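Local coordinates for Lin1840 protein (Listeria innocua serovar 6a, PDB 4ZOC), which probably hydrolyses terminal, non-reducing beta-D-glucosyl residues with release of beta-D-glucose, as a family 3 glycoside hydrolase involved in beta-1,2-glucan metabolism, at residues A[210-215]-A[690-695]; A[225-230]-A[261-266]. The protein carries 2 engineered substitutions. One frame throughout, in Å; residues are numbered along the deposited sequence.

Contact 1. Residues A[210-215]-A[690-695]; sequences MSTREL and HQLEKV
Leu692 reaches the first turn of helix 212-219 with both branches, and the touch across the two segments is apolar. Its CD2 lies over the backbone of Arg213, 3.5 Å from Arg213 CA, and also meets Arg213 CB. The other methyl, CD1, is 3.7 Å from Thr212 CG2, the two side chains crossing at about a right angle. A forked leucine suits this place because its two methyls can each meet one of two successive helix residues. Leu692 sits in the turn between strands 687-688 and 694-695, a beta hairpin of the fibronectin type III-like region, and thereby joins that region to the TIM barrel of the same chain. Polar atoms serve the helix start and the dimer. Ser211 is the N-cap: its OG accepts from Glu214 N at 3.1 Å, an N-H of the first turn with no helical carbonyl before it. With CG anti to its backbone N (chi1 -176°) and a bend at chi3, Arg213 swings its guanidinium group back so that NH1 bridges to Glu214 OE1 at 2.9 Å, on the anti lone pair. Its NH2 forms a salt bridge with Asp242 of the second subunit, whose carboxylate also bonds Ser211 OG.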
loop_
_atom_site.group_PDB
_atom_site.type_symbol
_atom_site.label_atom_id
_atom_site.label_comp_id
_atom_site.label_asym_id
_atom_site.label_seq_id
_atom_site.Cartn_x
_atom_site.Cartn_y
_atom_site.Cartn_z
ATOM N N MET A 210 2.641 9.021 -2.400
ATOM C CA MET A 210 1.252 9.469 -2.367
ATOM C C MET A 210 1.143 10.743 -3.234
ATOM O O MET A 210 2.158 11.437 -3.535
ATOM C CB MET A 210 0.708 9.735 -0.949
ATOM C CG MET A 210 1.281 10.945 -0.190
ATOM S SD MET A 210 2.872 10.657 0.612
ATOM C CE MET A 210 2.491 9.402 1.816
ATOM N N SER A 211 -0.065 11.050 -3.636
ATOM C CA SER A 211 -0.297 12.292 -4.374
ATOM C C SER A 211 0.049 13.522 -3.447
ATOM O O SER A 211 -0.044 13.468 -2.240
ATOM C CB SER A 211 -1.699 12.382 -4.933
ATOM O OG SER A 211 -2.656 12.709 -3.909
ATOM N N THR A 212 0.474 14.595 -4.075
ATOM C CA THR A 212 0.678 15.869 -3.377
ATOM C C THR A 212 -0.534 16.266 -2.554
ATOM O O THR A 212 -0.434 16.628 -1.370
ATOM C CB THR A 212 1.104 16.940 -4.332
ATOM O OG1 THR A 212 2.163 16.456 -5.212
ATOM C CG2 THR A 212 1.616 18.123 -3.518
ATOM N N ARG A 213 -1.723 16.072 -3.134
ATOM C CA ARG A 213 -2.953 16.434 -2.443
ATOM C C ARG A 213 -3.106 15.604 -1.182
ATOM O O ARG A 213 -3.501 16.123 -0.152
ATOM C CB ARG A 213 -4.198 16.229 -3.327
ATOM C CG ARG A 213 -5.516 16.700 -2.650
ATOM C CD ARG A 213 -6.763 16.304 -3.472
ATOM N NE ARG A 213 -6.611 14.883 -3.862
ATOM C CZ ARG A 213 -6.718 13.858 -3.006
ATOM N NH1 ARG A 213 -7.023 14.087 -1.725
ATOM N NH2 ARG A 213 -6.453 12.562 -3.395
ATOM N N GLU A 214 -2.823 14.289 -1.288
ATOM C CA GLU A 214 -2.956 13.434 -0.085
ATOM C C GLU A 214 -1.865 13.776 0.980
ATOM O O GLU A 214 -2.122 13.811 2.191
ATOM C CB GLU A 214 -2.817 11.949 -0.437
ATOM C CG GLU A 214 -4.193 11.391 -0.723
ATOM C CD GLU A 214 -5.125 11.469 0.480
ATOM O OE1 GLU A 214 -6.238 12.148 0.319
ATOM O OE2 GLU A 214 -4.713 10.869 1.526
ATOM N N LEU A 215 -0.674 14.060 0.514
ATOM C CA LEU A 215 0.370 14.606 1.425
ATOM C C LEU A 215 -0.126 15.794 2.223
ATOM O O LEU A 215 -0.133 15.847 3.466
ATOM C CB LEU A 215 1.624 14.944 0.608
ATOM C CG LEU A 215 2.769 15.533 1.464
ATOM C CD1 LEU A 215 3.387 14.498 2.397
ATOM C CD2 LEU A 215 3.830 15.934 0.437
ATOM N N HIS A 690 -8.416 19.585 -6.123
ATOM C CA HIS A 690 -7.473 18.996 -7.116
ATOM C C HIS A 690 -6.362 19.970 -7.435
ATOM O O HIS A 690 -5.264 19.524 -7.807
ATOM C CB HIS A 690 -8.193 18.548 -8.401
ATOM C CG HIS A 690 -8.340 19.627 -9.386
ATOM N ND1 HIS A 690 -9.228 20.677 -9.208
ATOM C CD2 HIS A 690 -7.642 19.902 -10.508
ATOM C CE1 HIS A 690 -9.096 21.532 -10.207
ATOM N NE2 HIS A 690 -8.144 21.082 -11.012
ATOM N N GLN A 691 -6.617 21.274 -7.282
ATOM C CA GLN A 691 -5.585 22.325 -7.455
ATOM C C GLN A 691 -4.701 22.579 -6.247
ATOM O O GLN A 691 -3.849 23.489 -6.303
ATOM C CB GLN A 691 -6.266 23.677 -7.829
ATOM C CG GLN A 691 -5.744 24.275 -9.099
ATOM C CD GLN A 691 -6.767 25.172 -9.774
ATOM O OE1 GLN A 691 -7.968 25.038 -9.551
ATOM N NE2 GLN A 691 -6.290 26.082 -10.608
ATOM N N LEU A 692 -4.873 21.834 -5.152
ATOM C CA LEU A 692 -4.112 22.065 -3.895
ATOM C C LEU A 692 -4.502 23.357 -3.138
ATOM O O LEU A 692 -3.797 23.830 -2.221
ATOM C CB LEU A 692 -2.606 21.967 -4.118
ATOM C CG LEU A 692 -2.182 20.710 -4.860
ATOM C CD1 LEU A 692 -0.662 20.685 -5.017
ATOM C CD2 LEU A 692 -2.653 19.435 -4.196
ATOM N N GLU A 693 -5.664 23.895 -3.464
ATOM C CA GLU A 693 -6.180 24.984 -2.692
ATOM C C GLU A 693 -6.960 24.395 -1.508
ATOM O O GLU A 693 -7.688 23.393 -1.652
ATOM C CB GLU A 693 -7.161 25.794 -3.538
ATOM C CG GLU A 693 -6.601 26.377 -4.836
ATOM C CD GLU A 693 -7.705 26.960 -5.698
ATOM O OE1 GLU A 693 -8.803 26.399 -5.840
ATOM O OE2 GLU A 693 -7.530 28.054 -6.216
ATOM N N LYS A 694 -6.804 25.009 -0.348
ATOM C CA LYS A 694 -7.622 24.702 0.818
ATOM C C LYS A 694 -8.954 25.475 0.659
ATOM O O LYS A 694 -8.921 26.700 0.564
ATOM C CB LYS A 694 -6.866 25.165 2.046
ATOM C CG LYS A 694 -7.564 24.860 3.352
ATOM C CD LYS A 694 -7.515 23.368 3.599
ATOM C CE LYS A 694 -7.630 23.003 5.048
ATOM N NZ LYS A 694 -6.568 23.651 5.843
ATOM N N VAL A 695 -10.071 24.742 0.556
ATOM C CA VAL A 695 -11.374 25.274 0.205
ATOM C C VAL A 695 -12.440 24.837 1.113
ATOM O O VAL A 695 -12.360 23.807 1.797
ATOM C CB VAL A 695 -11.758 24.854 -1.214
ATOM C CG1 VAL A 695 -10.749 25.412 -2.174
ATOM C CG2 VAL A 695 -11.857 23.359 -1.382
#

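Contact 2. Residues A[225-230]-A[261-266]; sequences AAIQAG and MEFDGV
Ile227 packs its CD1 against the sulfur of Met261, 3.7 Å from SD, the two side chains crossing at about a right angle. This is helix-to-loop packing in the TIM barrel of the family 3 N-terminal domain: helix 221-228 precedes barrel strand 233-236, whereas segment 261-266 runs from helix 250-260 into the next barrel strand, 266-268. The branched isoleucine serves two neighbours, since its CG2 lies 4.2 Å from Phe263 CB, beside the Met261 carbonyl. Ile227 and Phe263 are buried against Val234 and Leu257, where apolar side chains have no polar group to satisfy. Met261 brings an unbranched chain, extended beyond CG, that carries its sulfur to Ile227 while its backbone faces Gln228. Glycine is apt at two places: Gly230 ends the helix in a Schellman motif with positive phi, and Gly265 N lies 3.4 Å above the centre of the Phe263 ring, the lack of a side chain at Gly265 letting the backbone come this close to Phe263 CZ. At the exposed border, Gln228 bends at chi2 (-35°) and turns its amide to the loop. A water lies 2.8 Å from Gln228 OE1 and within bonding distance of Met261 O, placed to donate to either. Gln228 NE2 bonds both Asn224 OD1 and, at 3.0 Å and 172°, Met261 O, which lies in the Gln228 amide plane, while the donor is tilted 18° from the carbonyl plane.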
loop_
_atom_site.group_PDB
_atom_site.type_symbol
_atom_site.label_atom_id
_atom_site.label_comp_id
_atom_site.label_asym_id
_atom_site.label_seq_id
_atom_site.Cartn_x
_atom_site.Cartn_y
_atom_site.Cartn_z
ATOM N N ALA A 225 0.918 21.665 12.688
ATOM C CA ALA A 225 0.295 22.108 13.933
ATOM C C ALA A 225 1.354 22.288 14.995
ATOM O O ALA A 225 1.368 23.287 15.702
ATOM C CB ALA A 225 -0.763 21.171 14.422
ATOM N N ALA A 226 2.305 21.361 15.045
ATOM C CA ALA A 226 3.400 21.499 16.006
ATOM C C ALA A 226 4.360 22.654 15.746
ATOM O O ALA A 226 4.882 23.309 16.644
ATOM C CB ALA A 226 4.134 20.150 16.056
ATOM N N ILE A 227 4.605 22.895 14.480
ATOM C CA ILE A 227 5.438 23.990 14.017
ATOM C C ILE A 227 4.753 25.303 14.386
ATOM O O ILE A 227 5.386 26.220 14.982
ATOM C CB ILE A 227 5.717 23.842 12.531
ATOM C CG1 ILE A 227 6.699 22.698 12.253
ATOM C CG2 ILE A 227 6.271 25.153 11.907
ATOM C CD1 ILE A 227 6.630 22.289 10.793
ATOM N N GLN A 228 3.463 25.407 14.090
ATOM C CA GLN A 228 2.727 26.651 14.427
ATOM C C GLN A 228 2.610 26.890 15.929
ATOM O O GLN A 228 2.576 28.044 16.408
ATOM C CB GLN A 228 1.344 26.718 13.740
ATOM C CG GLN A 228 1.347 26.653 12.224
ATOM C CD GLN A 228 2.558 27.344 11.555
ATOM O OE1 GLN A 228 2.986 28.442 11.971
ATOM N NE2 GLN A 228 3.160 26.677 10.586
ATOM N N ALA A 229 2.638 25.841 16.696
ATOM C CA ALA A 229 2.626 25.934 18.135
ATOM C C ALA A 229 4.011 26.297 18.707
ATOM O O ALA A 229 4.125 26.425 19.903
ATOM C CB ALA A 229 2.165 24.619 18.738
ATOM N N GLY A 230 5.031 26.396 17.850
ATOM C CA GLY A 230 6.342 26.891 18.255
ATOM C C GLY A 230 7.441 25.895 18.391
ATOM O O GLY A 230 8.478 26.225 19.001
ATOM N N MET A 261 4.975 26.819 5.642
ATOM C CA MET A 261 4.834 26.635 7.080
ATOM C C MET A 261 5.612 27.685 7.887
ATOM O O MET A 261 5.485 27.726 9.075
ATOM C CB MET A 261 5.286 25.238 7.469
ATOM C CG MET A 261 4.296 24.160 7.010
ATOM S SD MET A 261 4.872 22.530 7.537
ATOM C CE MET A 261 3.758 21.558 6.518
ATOM N N GLU A 262 6.444 28.462 7.218
ATOM C CA GLU A 262 7.164 29.616 7.866
ATOM C C GLU A 262 8.091 29.161 8.957
ATOM O O GLU A 262 8.330 29.891 9.939
ATOM C CB GLU A 262 6.163 30.653 8.426
ATOM C CG GLU A 262 5.262 31.245 7.389
ATOM C CD GLU A 262 4.436 32.355 8.003
ATOM O OE1 GLU A 262 3.350 32.039 8.478
ATOM O OE2 GLU A 262 4.878 33.501 8.112
ATOM N N PHE A 263 8.674 27.973 8.797
ATOM C CA PHE A 263 9.613 27.481 9.818
ATOM C C PHE A 263 10.978 28.146 9.603
ATOM O O PHE A 263 11.536 28.075 8.509
ATOM C CB PHE A 263 9.711 25.975 9.708
ATOM C CG PHE A 263 10.753 25.366 10.597
ATOM C CD1 PHE A 263 10.528 25.359 11.994
ATOM C CD2 PHE A 263 11.969 24.873 10.094
ATOM C CE1 PHE A 263 11.494 24.872 12.853
ATOM C CE2 PHE A 263 12.947 24.369 10.984
ATOM C CZ PHE A 263 12.697 24.361 12.353
ATOM N N ASP A 264 11.517 28.748 10.671
ATOM C CA ASP A 264 12.791 29.421 10.580
ATOM C C ASP A 264 13.803 28.912 11.605
ATOM O O ASP A 264 14.762 29.624 11.883
ATOM C CB ASP A 264 12.633 30.949 10.800
ATOM C CG ASP A 264 13.884 31.748 10.347
ATOM O OD1 ASP A 264 14.508 31.450 9.302
ATOM O OD2 ASP A 264 14.266 32.706 11.016
ATOM N N GLY A 265 13.678 27.658 12.054
ATOM C CA GLY A 265 14.596 27.071 12.962
ATOM C C GLY A 265 15.520 26.062 12.274
ATOM O O GLY A 265 15.628 25.962 11.027
ATOM N N VAL A 266 16.292 25.363 13.126
ATOM C CA VAL A 266 17.274 24.406 12.687
ATOM C C VAL A 266 16.505 23.227 12.048
ATOM O O VAL A 266 15.628 22.668 12.671
ATOM C CB VAL A 266 18.192 23.972 13.833
ATOM C CG1 VAL A 266 19.067 22.761 13.448
ATOM C CG2 VAL A 266 19.057 25.182 14.289
HETATM O O HOH W 1 5.746 28.949 11.672
#

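In the fold
Helices 212-219 and 221-228 follow each other in the chain, and each supplies one side of a contact; the centres lie 21 Å apart and the two do not touch. Contact 2 is the core one, three of its four touching residues being buried, and it joins neighbouring elements of a single TIM barrel close in sequence. Contact 1 is only partly buried and farther out (25 Å from the centre of the chain against 18 Å), linking regions 475 residues apart beside the second subunit. Contact 1 is apolar, leucine methyls against threonine and arginine carbons, while Arg213 pairs with Glu214 and with Asp242 of the second subunit; contact 2 adds a direct amide-to-carbonyl bond, with a water close by.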